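Local atomic coordinates of conserved hypothetical protein (Xanthomonas campestris, PDB entry 1TTZ), a protein that is of unknown function but belongs to the glutaredoxin-like branch of the thioredoxin superfamily and may therefore take part in thiol-disulfide exchange. Residues 2-14 with 28-41. Residues are numbered along the deposited sequence; the frame is centred on the assembly and turned at random.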
ATOM      1  N   ALA A   2      10.278   7.111  -2.012  1.00  7.68           N
ATOM      2  CA  ALA A   2       9.584   6.230  -1.026  1.00 10.44           C
ATOM      3  C   ALA A   2       8.099   6.089  -1.343  1.00  9.92           C
ATOM      4  O   ALA A   2       7.486   6.983  -1.926  1.00 12.06           O
ATOM      5  CB  ALA A   2       9.756   6.787   0.385  1.00  8.26           C
ATOM      6  N   LEU A   3       7.527   4.958  -0.949  1.00  8.50           N
ATOM      7  CA  LEU A   3       6.113   4.690  -1.174  1.00  6.56           C
ATOM      8  C   LEU A   3       5.339   5.006   0.098  1.00  6.86           C
ATOM      9  O   LEU A   3       5.928   5.159   1.164  1.00  6.03           O
ATOM     10  CB  LEU A   3       5.910   3.215  -1.528  1.00  5.79           C
ATOM     11  CG  LEU A   3       6.657   2.714  -2.766  1.00  6.71           C
ATOM     12  CD1 LEU A   3       6.500   1.207  -2.877  1.00  7.06           C
ATOM     13  CD2 LEU A   3       6.115   3.407  -4.008  1.00  3.52           C
ATOM     14  N   THR A   4       4.021   5.124  -0.025  1.00  6.53           N
ATOM     15  CA  THR A   4       3.175   5.372   1.130  1.00  4.82           C
ATOM     16  C   THR A   4       2.227   4.187   1.189  1.00  4.19           C
ATOM     17  O   THR A   4       1.503   3.919   0.230  1.00  3.77           O
ATOM     18  CB  THR A   4       2.328   6.659   0.980  1.00  5.38           C
ATOM     19  OG1 THR A   4       3.181   7.774   0.710  1.00  6.10           O
ATOM     20  CG2 THR A   4       1.543   6.927   2.253  1.00  7.92           C
ATOM     21  N   LEU A   5       2.246   3.460   2.297  1.00  2.52           N
ATOM     22  CA  LEU A   5       1.352   2.326   2.448  1.00  3.41           C
ATOM     23  C   LEU A   5       0.225   2.688   3.401  1.00  4.80           C
ATOM     24  O   LEU A   5       0.436   2.813   4.608  1.00  4.81           O
ATOM     25  CB  LEU A   5       2.092   1.096   2.993  1.00  2.42           C
ATOM     26  CG  LEU A   5       1.153  -0.088   3.298  1.00  1.38           C
ATOM     27  CD1 LEU A   5       0.647  -0.687   1.986  1.00  1.00           C
ATOM     28  CD2 LEU A   5       1.873  -1.158   4.118  1.00  1.00           C
ATOM     29  N   TYR A   6      -0.969   2.881   2.858  1.00  5.03           N
ATOM     30  CA  TYR A   6      -2.102   3.185   3.702  1.00  8.03           C
ATOM     31  C   TYR A   6      -2.625   1.851   4.224  1.00  9.24           C
ATOM     32  O   TYR A   6      -2.907   0.932   3.450  1.00  8.31           O
ATOM     33  CB  TYR A   6      -3.194   3.923   2.916  1.00  6.05           C
ATOM     34  CG  TYR A   6      -2.789   5.320   2.519  1.00  6.40           C
ATOM     35  CD1 TYR A   6      -2.292   5.590   1.245  1.00  8.88           C
ATOM     36  CD2 TYR A   6      -2.868   6.370   3.432  1.00  5.85           C
ATOM     37  CE1 TYR A   6      -1.882   6.885   0.888  1.00  8.92           C
ATOM     38  CE2 TYR A   6      -2.462   7.663   3.085  1.00  7.23           C
ATOM     39  CZ  TYR A   6      -1.973   7.910   1.814  1.00  7.99           C
ATOM     40  OH  TYR A   6      -1.591   9.184   1.464  1.00  9.56           O
ATOM     41  N   GLN A   7      -2.718   1.737   5.540  1.00 10.05           N
ATOM     42  CA  GLN A   7      -3.221   0.522   6.155  1.00 12.73           C
ATOM     43  C   GLN A   7      -3.956   0.836   7.446  1.00 13.78           C
ATOM     44  O   GLN A   7      -4.021   1.987   7.871  1.00 11.59           O
ATOM     45  CB  GLN A   7      -2.076  -0.464   6.424  1.00 14.45           C
ATOM     46  CG  GLN A   7      -0.985   0.016   7.373  1.00 14.99           C
ATOM     47  CD  GLN A   7       0.086  -1.044   7.614  1.00 12.58           C
ATOM     48  OE1 GLN A   7      -0.215  -2.171   8.004  1.00  8.35           O
ATOM     49  NE2 GLN A   7       1.344  -0.680   7.384  1.00 13.00           N
ATOM     50  N   ARG A   8      -4.540  -0.189   8.052  1.00 15.97           N
ATOM     51  CA  ARG A   8      -5.247  -0.011   9.309  1.00 19.17           C
ATOM     52  C   ARG A   8      -4.658  -1.021  10.277  1.00 20.00           C
ATOM     53  O   ARG A   8      -4.079  -2.024   9.853  1.00 19.24           O
ATOM     54  CB  ARG A   8      -6.756  -0.260   9.140  1.00 19.54           C
ATOM     55  CG  ARG A   8      -7.103  -1.705   8.819  1.00 20.82           C
ATOM     56  CD  ARG A   8      -8.565  -2.050   9.089  1.00 23.87           C
ATOM     57  NE  ARG A   8      -9.500  -1.429   8.154  1.00 24.46           N
ATOM     58  CZ  ARG A   8     -10.051  -0.232   8.322  1.00 26.99           C
ATOM     59  NH1 ARG A   8      -9.763   0.489   9.401  1.00 26.50           N
ATOM     60  NH2 ARG A   8     -10.900   0.241   7.414  1.00 26.07           N
ATOM     61  N   ASP A   9      -4.794  -0.758  11.572  1.00 23.14           N
ATOM     62  CA  ASP A   9      -4.270  -1.670  12.584  1.00 25.86           C
ATOM     63  C   ASP A   9      -5.080  -2.959  12.646  1.00 24.60           C
ATOM     64  O   ASP A   9      -6.273  -2.971  12.344  1.00 24.61           O
ATOM     65  CB  ASP A   9      -4.271  -1.004  13.962  1.00 29.26           C
ATOM     66  CG  ASP A   9      -3.169   0.024  14.112  1.00 33.78           C
ATOM     67  OD1 ASP A   9      -1.988  -0.356  13.968  1.00 36.06           O
ATOM     68  OD2 ASP A   9      -3.481   1.208  14.374  1.00 36.89           O
ATOM     69  N   ASP A  10      -4.418  -4.040  13.045  1.00 24.17           N
ATOM     70  CA  ASP A  10      -5.052  -5.346  13.158  1.00 23.34           C
ATOM     71  C   ASP A  10      -5.741  -5.757  11.854  1.00 21.89           C
ATOM     72  O   ASP A  10      -6.971  -5.801  11.775  1.00 20.93           O
ATOM     73  CB  ASP A  10      -6.060  -5.342  14.318  1.00 25.46           C
ATOM     74  CG  ASP A  10      -6.570  -6.734  14.653  1.00 28.67           C
ATOM     75  OD1 ASP A  10      -5.726  -7.640  14.840  1.00 30.84           O
ATOM     76  OD2 ASP A  10      -7.805  -6.924  14.734  1.00 29.43           O
ATOM     77  N   CYS A  11      -4.936  -6.044  10.833  1.00 19.22           N
ATOM     78  CA  CYS A  11      -5.455  -6.471   9.537  1.00 17.16           C
ATOM     79  C   CYS A  11      -4.455  -7.390   8.848  1.00 16.56           C
ATOM     80  O   CYS A  11      -3.341  -6.982   8.520  1.00 17.38           O
ATOM     81  CB  CYS A  11      -5.741  -5.266   8.639  1.00 16.07           C
ATOM     82  SG  CYS A  11      -6.336  -5.715   6.989  1.00 15.07           S
ATOM     83  N   HIS A  12      -4.864  -8.635   8.634  1.00 14.09           N
ATOM     84  CA  HIS A  12      -4.020  -9.624   7.980  1.00 12.71           C
ATOM     85  C   HIS A  12      -3.652  -9.210   6.550  1.00 11.04           C
ATOM     86  O   HIS A  12      -2.542  -9.474   6.090  1.00 11.65           O
ATOM     87  CB  HIS A  12      -4.732 -10.977   7.959  1.00 12.32           C
ATOM     88  CG  HIS A  12      -3.995 -12.036   7.202  1.00 12.88           C
ATOM     89  ND1 HIS A  12      -2.784 -12.545   7.617  1.00 12.75           N
ATOM     90  CD2 HIS A  12      -4.294 -12.671   6.044  1.00 12.78           C
ATOM     91  CE1 HIS A  12      -2.367 -13.448   6.747  1.00 11.82           C
ATOM     92  NE2 HIS A  12      -3.265 -13.543   5.783  1.00 12.83           N
ATOM     93  N   LEU A  13      -4.582  -8.568   5.849  1.00  8.96           N
ATOM     94  CA  LEU A  13      -4.316  -8.135   4.474  1.00  8.06           C
ATOM     95  C   LEU A  13      -3.209  -7.092   4.453  1.00  6.41           C
ATOM     96  O   LEU A  13      -2.359  -7.093   3.563  1.00  5.25           O
ATOM     97  CB  LEU A  13      -5.577  -7.556   3.834  1.00  7.04           C
ATOM     98  CG  LEU A  13      -6.834  -8.434   3.892  1.00  7.37           C
ATOM     99  CD1 LEU A  13      -7.934  -7.779   3.070  1.00  5.68           C
ATOM    100  CD2 LEU A  13      -6.523  -9.835   3.353  1.00  7.02           C
ATOM    101  N   CYS A  14      -3.225  -6.202   5.442  1.00  6.40           N
ATOM    102  CA  CYS A  14      -2.212  -5.163   5.545  1.00  7.75           C
ATOM    103  C   CYS A  14      -0.851  -5.773   5.861  1.00  7.12           C
ATOM    104  O   CYS A  14       0.166  -5.338   5.330  1.00  5.83           O
ATOM    105  CB  CYS A  14      -2.596  -4.140   6.619  1.00  9.43           C
ATOM    106  SG  CYS A  14      -3.941  -3.013   6.128  1.00 12.60           S
ATOM    107  N   ALA A  28      12.085   2.081  -0.188  1.00 11.44           N
ATOM    108  CA  ALA A  28      11.660   2.579   1.106  1.00  8.72           C
ATOM    109  C   ALA A  28      10.171   2.855   1.039  1.00  6.40           C
ATOM    110  O   ALA A  28       9.646   3.192  -0.013  1.00  7.33           O
ATOM    111  CB  ALA A  28      12.410   3.872   1.431  1.00  7.24           C
ATOM    112  N   PHE A  29       9.483   2.682   2.156  1.00  5.98           N
ATOM    113  CA  PHE A  29       8.064   2.987   2.197  1.00  6.23           C
ATOM    114  C   PHE A  29       7.716   3.391   3.619  1.00  7.16           C
ATOM    115  O   PHE A  29       8.385   2.970   4.567  1.00  5.83           O
ATOM    116  CB  PHE A  29       7.208   1.792   1.760  1.00  5.38           C
ATOM    117  CG  PHE A  29       7.121   0.693   2.775  1.00  4.44           C
ATOM    118  CD1 PHE A  29       8.068  -0.332   2.803  1.00  4.93           C
ATOM    119  CD2 PHE A  29       6.083   0.675   3.705  1.00  5.16           C
ATOM    120  CE1 PHE A  29       7.981  -1.364   3.745  1.00  2.97           C
ATOM    121  CE2 PHE A  29       5.986  -0.353   4.654  1.00  5.59           C
ATOM    122  CZ  PHE A  29       6.938  -1.372   4.671  1.00  5.28           C
ATOM    123  N   PHE A  30       6.685   4.216   3.764  1.00  5.61           N
ATOM    124  CA  PHE A  30       6.254   4.649   5.086  1.00  8.03           C
ATOM    125  C   PHE A  30       4.772   4.363   5.236  1.00  8.69           C
ATOM    126  O   PHE A  30       3.988   4.611   4.322  1.00  8.01           O
ATOM    127  CB  PHE A  30       6.515   6.145   5.275  1.00  6.56           C
ATOM    128  CG  PHE A  30       7.965   6.496   5.306  1.00  9.82           C
ATOM    129  CD1 PHE A  30       8.780   6.045   6.352  1.00  8.68           C
ATOM    130  CD2 PHE A  30       8.535   7.250   4.281  1.00  7.45           C
ATOM    131  CE1 PHE A  30      10.146   6.339   6.376  1.00  9.72           C
ATOM    132  CE2 PHE A  30       9.899   7.547   4.295  1.00 10.66           C
ATOM    133  CZ  PHE A  30      10.705   7.091   5.343  1.00 10.28           C
ATOM    134  N   SER A  31       4.395   3.840   6.393  1.00  7.44           N
ATOM    135  CA  SER A  31       3.008   3.515   6.667  1.00  7.81           C
ATOM    136  C   SER A  31       2.230   4.693   7.230  1.00  7.79           C
ATOM    137  O   SER A  31       2.745   5.473   8.023  1.00  8.92           O
ATOM    138  CB  SER A  31       2.918   2.357   7.668  1.00  5.67           C
ATOM    139  OG  SER A  31       3.272   1.127   7.073  1.00  7.85           O
ATOM    140  N   VAL A  32       0.984   4.812   6.796  1.00  8.12           N
ATOM    141  CA  VAL A  32       0.082   5.837   7.287  1.00  7.58           C
ATOM    142  C   VAL A  32      -1.157   5.052   7.690  1.00  8.39           C
ATOM    143  O   VAL A  32      -1.806   4.439   6.848  1.00  8.99           O
ATOM    144  CB  VAL A  32      -0.290   6.867   6.198  1.00  5.87           C
ATOM    145  CG1 VAL A  32      -1.372   7.811   6.721  1.00  8.20           C
ATOM    146  CG2 VAL A  32       0.925   7.671   5.806  1.00  4.88           C
ATOM    147  N   PHE A  33      -1.451   5.038   8.985  1.00 10.11           N
ATOM    148  CA  PHE A  33      -2.610   4.326   9.509  1.00 12.79           C
ATOM    149  C   PHE A  33      -3.841   5.214   9.488  1.00 13.13           C
ATOM    150  O   PHE A  33      -3.848   6.291  10.074  1.00 15.41           O
ATOM    151  CB  PHE A  33      -2.304   3.844  10.918  1.00 13.16           C
ATOM    152  CG  PHE A  33      -1.269   2.774  10.955  1.00 14.19           C
ATOM    153  CD1 PHE A  33      -1.629   1.444  10.766  1.00 14.76           C
ATOM    154  CD2 PHE A  33       0.082   3.095  11.114  1.00 15.97           C
ATOM    155  CE1 PHE A  33      -0.659   0.435  10.734  1.00 15.76           C
ATOM    156  CE2 PHE A  33       1.063   2.093  11.082  1.00 17.92           C
ATOM    157  CZ  PHE A  33       0.686   0.761  10.889  1.00 18.13           C
ATOM    158  N   ILE A  34      -4.885   4.739   8.819  1.00 13.20           N
ATOM    159  CA  ILE A  34      -6.128   5.484   8.650  1.00 13.76           C
ATOM    160  C   ILE A  34      -7.074   5.459   9.843  1.00 16.09           C
ATOM    161  O   ILE A  34      -7.986   6.276   9.932  1.00 16.92           O
ATOM    162  CB  ILE A  34      -6.906   4.943   7.429  1.00 11.95           C
ATOM    163  CG1 ILE A  34      -7.376   3.515   7.717  1.00 10.71           C
ATOM    164  CG2 ILE A  34      -6.006   4.925   6.201  1.00 13.04           C
ATOM    165  CD1 ILE A  34      -8.330   2.943   6.681  1.00  9.13           C
ATOM    166  N   ASP A  35      -6.856   4.513  10.744  1.00 19.83           N
ATOM    167  CA  ASP A  35      -7.700   4.334  11.918  1.00 24.32           C
ATOM    168  C   ASP A  35      -8.293   5.583  12.562  1.00 25.98           C
ATOM    169  O   ASP A  35      -9.510   5.699  12.686  1.00 27.66           O
ATOM    170  CB  ASP A  35      -6.936   3.517  12.956  1.00 24.91           C
ATOM    171  CG  ASP A  35      -6.611   2.125  12.460  1.00 28.15           C
ATOM    172  OD1 ASP A  35      -7.522   1.271  12.434  1.00 30.66           O
ATOM    173  OD2 ASP A  35      -5.448   1.887  12.076  1.00 28.25           O
ATOM    174  N   ASP A  36      -7.452   6.528  12.955  1.00 27.79           N
ATOM    175  CA  ASP A  36      -7.964   7.726  13.612  1.00 31.19           C
ATOM    176  C   ASP A  36      -8.027   8.973  12.741  1.00 31.47           C
ATOM    177  O   ASP A  36      -7.792  10.083  13.215  1.00 32.24           O
ATOM    178  CB  ASP A  36      -7.138   8.000  14.865  1.00 33.47           C
ATOM    179  CG  ASP A  36      -7.169   6.837  15.835  1.00 36.22           C
ATOM    180  OD1 ASP A  36      -8.272   6.508  16.327  1.00 37.59           O
ATOM    181  OD2 ASP A  36      -6.096   6.245  16.097  1.00 36.26           O
ATOM    182  N   ASP A  37      -8.354   8.784  11.466  1.00 30.56           N
ATOM    183  CA  ASP A  37      -8.460   9.892  10.530  1.00 28.66           C
ATOM    184  C   ASP A  37      -9.708   9.664   9.690  1.00 27.28           C
ATOM    185  O   ASP A  37      -9.712   8.849   8.771  1.00 27.61           O
ATOM    186  CB  ASP A  37      -7.227   9.943   9.632  1.00 30.85           C
ATOM    187  CG  ASP A  37      -7.171  11.199   8.792  1.00 33.35           C
ATOM    188  OD1 ASP A  37      -8.172  11.510   8.116  1.00 35.55           O
ATOM    189  OD2 ASP A  37      -6.120  11.873   8.801  1.00 35.98           O
ATOM    190  N   ALA A  38     -10.772  10.382  10.024  1.00 24.59           N
ATOM    191  CA  ALA A  38     -12.040  10.256   9.317  1.00 21.98           C
ATOM    192  C   ALA A  38     -11.877  10.370   7.808  1.00 19.35           C
ATOM    193  O   ALA A  38     -12.439   9.572   7.063  1.00 18.99           O
ATOM    194  CB  ALA A  38     -13.022  11.308   9.816  1.00 21.27           C
ATOM    195  N   ALA A  39     -11.097  11.350   7.360  1.00 16.13           N
ATOM    196  CA  ALA A  39     -10.877  11.556   5.933  1.00 15.45           C
ATOM    197  C   ALA A  39     -10.205  10.350   5.265  1.00 15.69           C
ATOM    198  O   ALA A  39     -10.616   9.918   4.183  1.00 14.69           O
ATOM    199  CB  ALA A  39     -10.045  12.811   5.713  1.00 14.57           C
ATOM    200  N   LEU A  40      -9.170   9.812   5.905  1.00 13.42           N
ATOM    201  CA  LEU A  40      -8.468   8.658   5.359  1.00 12.12           C
ATOM    202  C   LEU A  40      -9.357   7.425   5.440  1.00 11.18           C
ATOM    203  O   LEU A  40      -9.315   6.556   4.568  1.00  8.23           O
ATOM    204  CB  LEU A  40      -7.164   8.417   6.121  1.00 12.16           C
ATOM    205  CG  LEU A  40      -6.081   9.473   5.892  1.00 13.52           C
ATOM    206  CD1 LEU A  40      -4.866   9.168   6.755  1.00 13.92           C
ATOM    207  CD2 LEU A  40      -5.699   9.488   4.411  1.00 14.00           C
ATOM    208  N   GLU A  41     -10.164   7.352   6.493  1.00 10.60           N
ATOM    209  CA  GLU A  41     -11.070   6.227   6.671  1.00 11.13           C
ATOM    210  C   GLU A  41     -12.085   6.152   5.538  1.00  8.83           C
ATOM    211  O   GLU A  41     -12.348   5.077   5.005  1.00  6.66           O
ATOM    212  CB  GLU A  41     -11.820   6.342   8.004  1.00 14.11           C
ATOM    213  CG  GLU A  41     -11.298   5.425   9.089  1.00 20.36           C
ATOM    214  CD  GLU A  41     -11.548   3.957   8.789  1.00 23.46           C
ATOM    215  OE1 GLU A  41     -10.994   3.100   9.509  1.00 27.98           O
ATOM    216  OE2 GLU A  41     -12.300   3.655   7.842  1.00 27.72           O
TER
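Leu3, Leu5 and Gln7 of strand 3-7 bond alternately to the backbone of 28-34, ending with Ile34 N on Gln7 O, and so pair strands 3-7 and 29-33 in parallel within a thioredoxin-fold beta-alpha-beta unit, with helix 12-23 as the crossover. On the face of Leu5 and Ser31, the side chain of Gln7 runs alongside Phe33. From Gln7 CB, chi1 (61°) sets Gln7 CG between backbone N and carbonyl carbon, 3.4 Å from Phe33 CE1; Gln7 CD follows at 3.5 Å from the same CE1, and OE1 also has this atom as its neighbour. The amide is turned only 26° from the ring plane, and its NE2 reaches Ser31 OG in a short but poorly directed, weak bond. On the other face Tyr6 CE2 packs on Val32 CG1 (3.8 Å) and Leu40 CD2, and its ring stacks with Tyr44. Beyond the strands, Asp35 OD2 receives Asp9 N on its syn lone pair at 2.8 Å, although Asp9 OD2 lies only 3.1 Å from that same Asp35 OD2; like charges this close may raise one carboxylate's pKa. Arg8 NH1 makes a salt bridge to Glu41 OE1 through a nearly straight N-H...O bond (2.9 Å) and a long one to Asp35 OD1, while Ile34 CD1 lies over one guanidinium face. Cys14, with Cys11, forms a CxxC resembling that of thioredoxins; its SG accepts from Arg8 N at 3.5 Å.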